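Local coordinates for cellulase (Bacteroides salanitronis, PDB 6WQY), which probably hydrolyses internal beta-1,4-glucosidic bonds of cellulose as a broad-specificity endoglucanase, this chain being its glycoside hydrolase family 5 barrel part, at residues G21-P24 with L25-A28; K293-T297 with F298-G302. All blocks are in the same frame, centred on the assembly; numbering follows the deposited sequence.

Contact 1: residues G21-P24 with L25-A28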
loop_
_atom_site.group_PDB
_atom_site.type_symbol
_atom_site.label_atom_id
_atom_site.label_comp_id
_atom_site.label_asym_id
_atom_site.label_seq_id
_atom_site.Cartn_x
_atom_site.Cartn_y
_atom_site.Cartn_z
ATOM N N GLY A 21 -13.887 -9.392 -9.613
ATOM C CA GLY A 21 -13.336 -9.532 -10.944
ATOM C C GLY A 21 -12.307 -10.644 -11.023
ATOM O O GLY A 21 -11.654 -11.010 -10.038
ATOM N N GLU A 22 -12.143 -11.169 -12.245
ATOM C CA GLU A 22 -11.118 -12.155 -12.538
ATOM C C GLU A 22 -9.967 -11.577 -13.338
ATOM O O GLU A 22 -8.858 -12.115 -13.277
ATOM C CB GLU A 22 -11.689 -13.338 -13.337
ATOM C CG GLU A 22 -12.823 -14.060 -12.654
ATOM C CD GLU A 22 -12.431 -14.585 -11.291
ATOM O OE1 GLU A 22 -11.456 -15.389 -11.185
ATOM O OE2 GLU A 22 -13.097 -14.190 -10.322
ATOM N N THR A 23 -10.196 -10.489 -14.098
ATOM C CA THR A 23 -9.172 -9.899 -14.942
ATOM C C THR A 23 -8.564 -8.687 -14.249
ATOM O O THR A 23 -9.216 -8.042 -13.420
ATOM C CB THR A 23 -9.764 -9.450 -16.286
ATOM O OG1 THR A 23 -10.693 -8.390 -16.054
ATOM C CG2 THR A 23 -10.450 -10.611 -17.002
ATOM N N PRO A 24 -7.316 -8.353 -14.576
ATOM C CA PRO A 24 -6.686 -7.196 -13.926
ATOM C C PRO A 24 -7.485 -5.920 -14.021
ATOM O O PRO A 24 -7.569 -5.180 -13.040
ATOM C CB PRO A 24 -5.334 -7.090 -14.642
ATOM C CG PRO A 24 -5.015 -8.506 -14.987
ATOM C CD PRO A 24 -6.343 -9.117 -15.382
ATOM N N LEU A 25 -8.057 -5.616 -15.180
ATOM C CA LEU A 25 -8.763 -4.350 -15.331
ATOM C C LEU A 25 -10.055 -4.336 -14.523
ATOM O O LEU A 25 -10.422 -3.298 -13.960
ATOM C CB LEU A 25 -9.009 -4.046 -16.802
ATOM C CG LEU A 25 -7.726 -3.772 -17.591
ATOM C CD1 LEU A 25 -8.019 -3.587 -19.072
ATOM C CD2 LEU A 25 -7.000 -2.552 -17.040
ATOM N N GLU A 26 -10.747 -5.478 -14.428
ATOM C CA GLU A 26 -11.967 -5.537 -13.631
ATOM C C GLU A 26 -11.677 -5.438 -12.138
ATOM O O GLU A 26 -12.419 -4.793 -11.385
ATOM C CB GLU A 26 -12.715 -6.833 -13.931
ATOM C CG GLU A 26 -13.442 -6.844 -15.266
ATOM C CD GLU A 26 -14.533 -5.795 -15.328
ATOM O OE1 GLU A 26 -14.227 -4.639 -15.692
ATOM O OE2 GLU A 26 -15.692 -6.121 -14.994
ATOM N N ILE A 27 -10.614 -6.089 -11.690
ATOM C CA ILE A 27 -10.206 -5.961 -10.299
ATOM C C ILE A 27 -9.858 -4.512 -9.995
ATOM O O ILE A 27 -10.248 -3.964 -8.954
ATOM C CB ILE A 27 -9.063 -6.953 -10.004
ATOM C CG1 ILE A 27 -9.591 -8.386 -10.128
ATOM C CG2 ILE A 27 -8.459 -6.687 -8.635
ATOM C CD1 ILE A 27 -8.514 -9.431 -10.200
ATOM N N ALA A 28 -9.159 -3.856 -10.918
ATOM C CA ALA A 28 -8.811 -2.454 -10.728
ATOM C C ALA A 28 -10.049 -1.570 -10.625
ATOM O O ALA A 28 -10.084 -0.658 -9.793
ATOM C CB ALA A 28 -7.893 -1.965 -11.848
#

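Contact 2: residues K293-T297 with F298-G302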
loop_
_atom_site.group_PDB
_atom_site.type_symbol
_atom_site.label_atom_id
_atom_site.label_comp_id
_atom_site.label_asym_id
_atom_site.label_seq_id
_atom_site.Cartn_x
_atom_site.Cartn_y
_atom_site.Cartn_z
ATOM N N LYS A 293 6.005 -1.052 -17.757
ATOM C CA LYS A 293 6.657 -2.293 -17.332
ATOM C C LYS A 293 5.686 -3.160 -16.551
ATOM O O LYS A 293 5.627 -4.382 -16.747
ATOM C CB LYS A 293 7.894 -1.976 -16.488
ATOM C CG LYS A 293 8.987 -1.239 -17.233
ATOM C CD LYS A 293 10.133 -0.817 -16.332
ATOM C CE LYS A 293 11.194 -0.065 -17.103
ATOM N NZ LYS A 293 12.224 0.544 -16.209
ATOM N N MET A 294 4.912 -2.542 -15.657
ATOM C CA MET A 294 3.922 -3.289 -14.893
ATOM C C MET A 294 2.845 -3.865 -15.803
ATOM O O MET A 294 2.385 -4.999 -15.601
ATOM C CB MET A 294 3.271 -2.381 -13.848
ATOM C CG MET A 294 4.202 -1.970 -12.720
ATOM S SD MET A 294 4.822 -3.361 -11.711
ATOM C CE MET A 294 3.302 -3.866 -10.909
ATOM N N LYS A 295 2.431 -3.099 -16.820
ATOM C CA LYS A 295 1.400 -3.584 -17.732
ATOM C C LYS A 295 1.913 -4.757 -18.559
ATOM O O LYS A 295 1.198 -5.744 -18.753
ATOM C CB LYS A 295 0.929 -2.447 -18.635
ATOM C CG LYS A 295 -0.126 -2.869 -19.640
ATOM C CD LYS A 295 -0.611 -1.686 -20.471
ATOM C CE LYS A 295 -1.273 -2.146 -21.764
ATOM N NZ LYS A 295 -2.490 -2.948 -21.498
ATOM N N GLU A 296 3.153 -4.673 -19.044
ATOM C CA GLU A 296 3.707 -5.730 -19.886
ATOM C C GLU A 296 3.958 -7.006 -19.091
ATOM O O GLU A 296 3.702 -8.112 -19.585
ATOM C CB GLU A 296 5.009 -5.241 -20.531
ATOM C CG GLU A 296 5.866 -6.339 -21.155
ATOM C CD GLU A 296 7.104 -5.789 -21.848
ATOM O OE1 GLU A 296 6.992 -4.745 -22.522
ATOM O OE2 GLU A 296 8.187 -6.397 -21.707
ATOM N N THR A 297 4.465 -6.878 -17.861
ATOM C CA THR A 297 4.862 -8.044 -17.093
ATOM C C THR A 297 3.687 -8.686 -16.371
ATOM O O THR A 297 3.631 -9.917 -16.261
ATOM C CB THR A 297 5.960 -7.660 -16.097
ATOM O OG1 THR A 297 7.094 -7.151 -16.818
ATOM C CG2 THR A 297 6.378 -8.855 -15.259
ATOM N N PHE A 298 2.754 -7.879 -15.858
ATOM C CA PHE A 298 1.667 -8.384 -15.022
ATOM C C PHE A 298 0.304 -8.229 -15.684
ATOM O O PHE A 298 -0.341 -9.236 -16.003
ATOM C CB PHE A 298 1.736 -7.714 -13.641
ATOM C CG PHE A 298 3.021 -7.990 -12.923
ATOM C CD1 PHE A 298 3.366 -9.285 -12.588
ATOM C CD2 PHE A 298 3.904 -6.974 -12.630
ATOM C CE1 PHE A 298 4.559 -9.557 -11.939
ATOM C CE2 PHE A 298 5.109 -7.236 -11.974
ATOM C CZ PHE A 298 5.427 -8.538 -11.638
ATOM N N ILE A 299 -0.142 -6.996 -15.921
ATOM C CA ILE A 299 -1.519 -6.756 -16.348
ATOM C C ILE A 299 -1.848 -7.541 -17.610
ATOM O O ILE A 299 -2.870 -8.236 -17.682
ATOM C CB ILE A 299 -1.741 -5.246 -16.558
ATOM C CG1 ILE A 299 -1.392 -4.436 -15.302
ATOM C CG2 ILE A 299 -3.168 -4.967 -16.988
ATOM C CD1 ILE A 299 -2.171 -4.823 -14.056
ATOM N N ASP A 300 -0.994 -7.421 -18.627
ATOM C CA ASP A 300 -1.241 -8.072 -19.909
ATOM C C ASP A 300 -1.095 -9.580 -19.829
ATOM O O ASP A 300 -1.497 -10.272 -20.767
ATOM C CB ASP A 300 -0.274 -7.547 -20.971
ATOM C CG ASP A 300 -0.605 -6.140 -21.424
ATOM O OD1 ASP A 300 -1.651 -5.592 -21.025
ATOM O OD2 ASP A 300 0.195 -5.571 -22.206
ATOM N N GLN A 301 -0.501 -10.098 -18.759
ATOM C CA GLN A 301 -0.392 -11.530 -18.528
ATOM C C GLN A 301 -1.472 -12.040 -17.584
ATOM O O GLN A 301 -1.398 -13.181 -17.122
ATOM C CB GLN A 301 0.995 -11.873 -17.987
ATOM C CG GLN A 301 2.110 -11.519 -18.943
ATOM C CD GLN A 301 2.002 -12.284 -20.250
ATOM O OE1 GLN A 301 1.943 -11.694 -21.328
ATOM N NE2 GLN A 301 1.965 -13.606 -20.155
ATOM N N GLY A 302 -2.467 -11.218 -17.285
ATOM C CA GLY A 302 -3.583 -11.637 -16.465
ATOM C C GLY A 302 -3.359 -11.519 -14.979
ATOM O O GLY A 302 -4.177 -12.039 -14.201
#

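Contact 1: residues G21-P24 with L25-A28
Thr23 O receives the amide of Ile27 at 3.0 Å from its N, a nearly straight bond (171° at the hydrogen) that opens the backbone pattern of a helix at its N-terminus. The same threonine supplies the N-cap through its side chain. Its OG1 stands between the backbone N and the carbonyl carbon (chi1 65°), which turns the hydroxyl oxygen back over the first turn, where it accepts a weak capping bond from Glu26 N at 3.3 Å. Thr23 and Glu26 lie alongside each other, and OG1 also rests 3.3 Å from Glu26 CG; the glutamate chain then bends and carries its carboxylate away. Pro24 follows as the first helical residue, a place that suits a residue without an amide hydrogen, and its O takes Ala28 N at 3.0 Å.

On the inner side Ile27 leans back under the incoming loop. Its CG1 is 3.3 Å from Gly21 O, and Ile27 CD1 is 3.5 Å from the same oxygen, which is hydrogen-bonded to Tyr218 OH. A beta carbon on Gly21 would collide with Glu26 CB and Ile27 N, and the backbone angles there call for glycine in any case. The flanking Glu22 carboxylate is spoken for by Arg245, in a salt bridge, and by Asn244.

The turn therefore starts helix 24-31 just ahead of the first barrel strand, 34-37, with Ile27 packed on Tyr218 and Pro304 and Ala28 on Pro341, in the loops that lead into strands 219-222, 305-310 and 342-346.

Contact 2: residues K293-T297 with F298-G302
A Schellman motif closes helix 284-299, with Gly302, at positive phi, as its C-prime residue: Gly302 N bonds to Ile299 O at 3.0 Å, and Ile303 N to Phe298 O. A wider, pi-type turn precedes it. In that turn Met294 O takes two amides, Phe298 N at 2.9 Å and Ile299 N at 3.2 Å, the first tilted 32° from the carbonyl plane and the second lying in it. Lys295 O likewise reaches five residues on, to Asp300 N at 2.8 Å.

Side chains meet on two sides of the widened turn. On the side turned to helix 228-234, Thr297 and Phe298 run side by side: with CG2 anti to its backbone N, the threonine sets this methyl over the centre of one ring face, a CH-pi contact of 3.7 Å from CG2 to the centroid. Met294 meets the same ring in a Met-aromatic contact, SD at the edge and CE 3.6 Å from Phe298 CD2. Val232 of helix 228-234 touches all three of these side chains, and Val248 of strand 246-251 touches the phenylalanine.

On the outer side the lysine chain runs extended to CE, then turns at chi4 (63°) to bring NZ 2.8 Å from Asp300 OD1, a salt bridge on the syn lone pair, while its CG passes 3.4 Å from that oxygen. A methionine in place of Lys295 would probably leave the Asp300 carboxylate without its positive mate and freer to turn.

The chemistry is thus divided: apolar and sulfur-aromatic contacts face helix 228-234 and the barrel strands, while an ion pair, likely to be softened by solvent around the exposed Asp300, links Lys295 to Asp300 at the helix exit.

Overall arrangement
The two contacts come in series along the chain, some 270 residues apart in sequence, yet their centres are only about 12 Å apart and lie on the same side of the chain's centre. Contact 1 begins helix 24-31, ahead of the first strand of the eight-stranded parallel barrel; contact 2 ends helix 284-299, ahead of the seventh, 305-310. They meet directly: the proline ring packs on the helix exit, Pro24 CG lying 3.4 Å from Gly302 C and 3.5 Å from Ile299 O. One helix start and one helix finish are thereby joined where the chain enters the barrel strands, away from the annotated magnesium site.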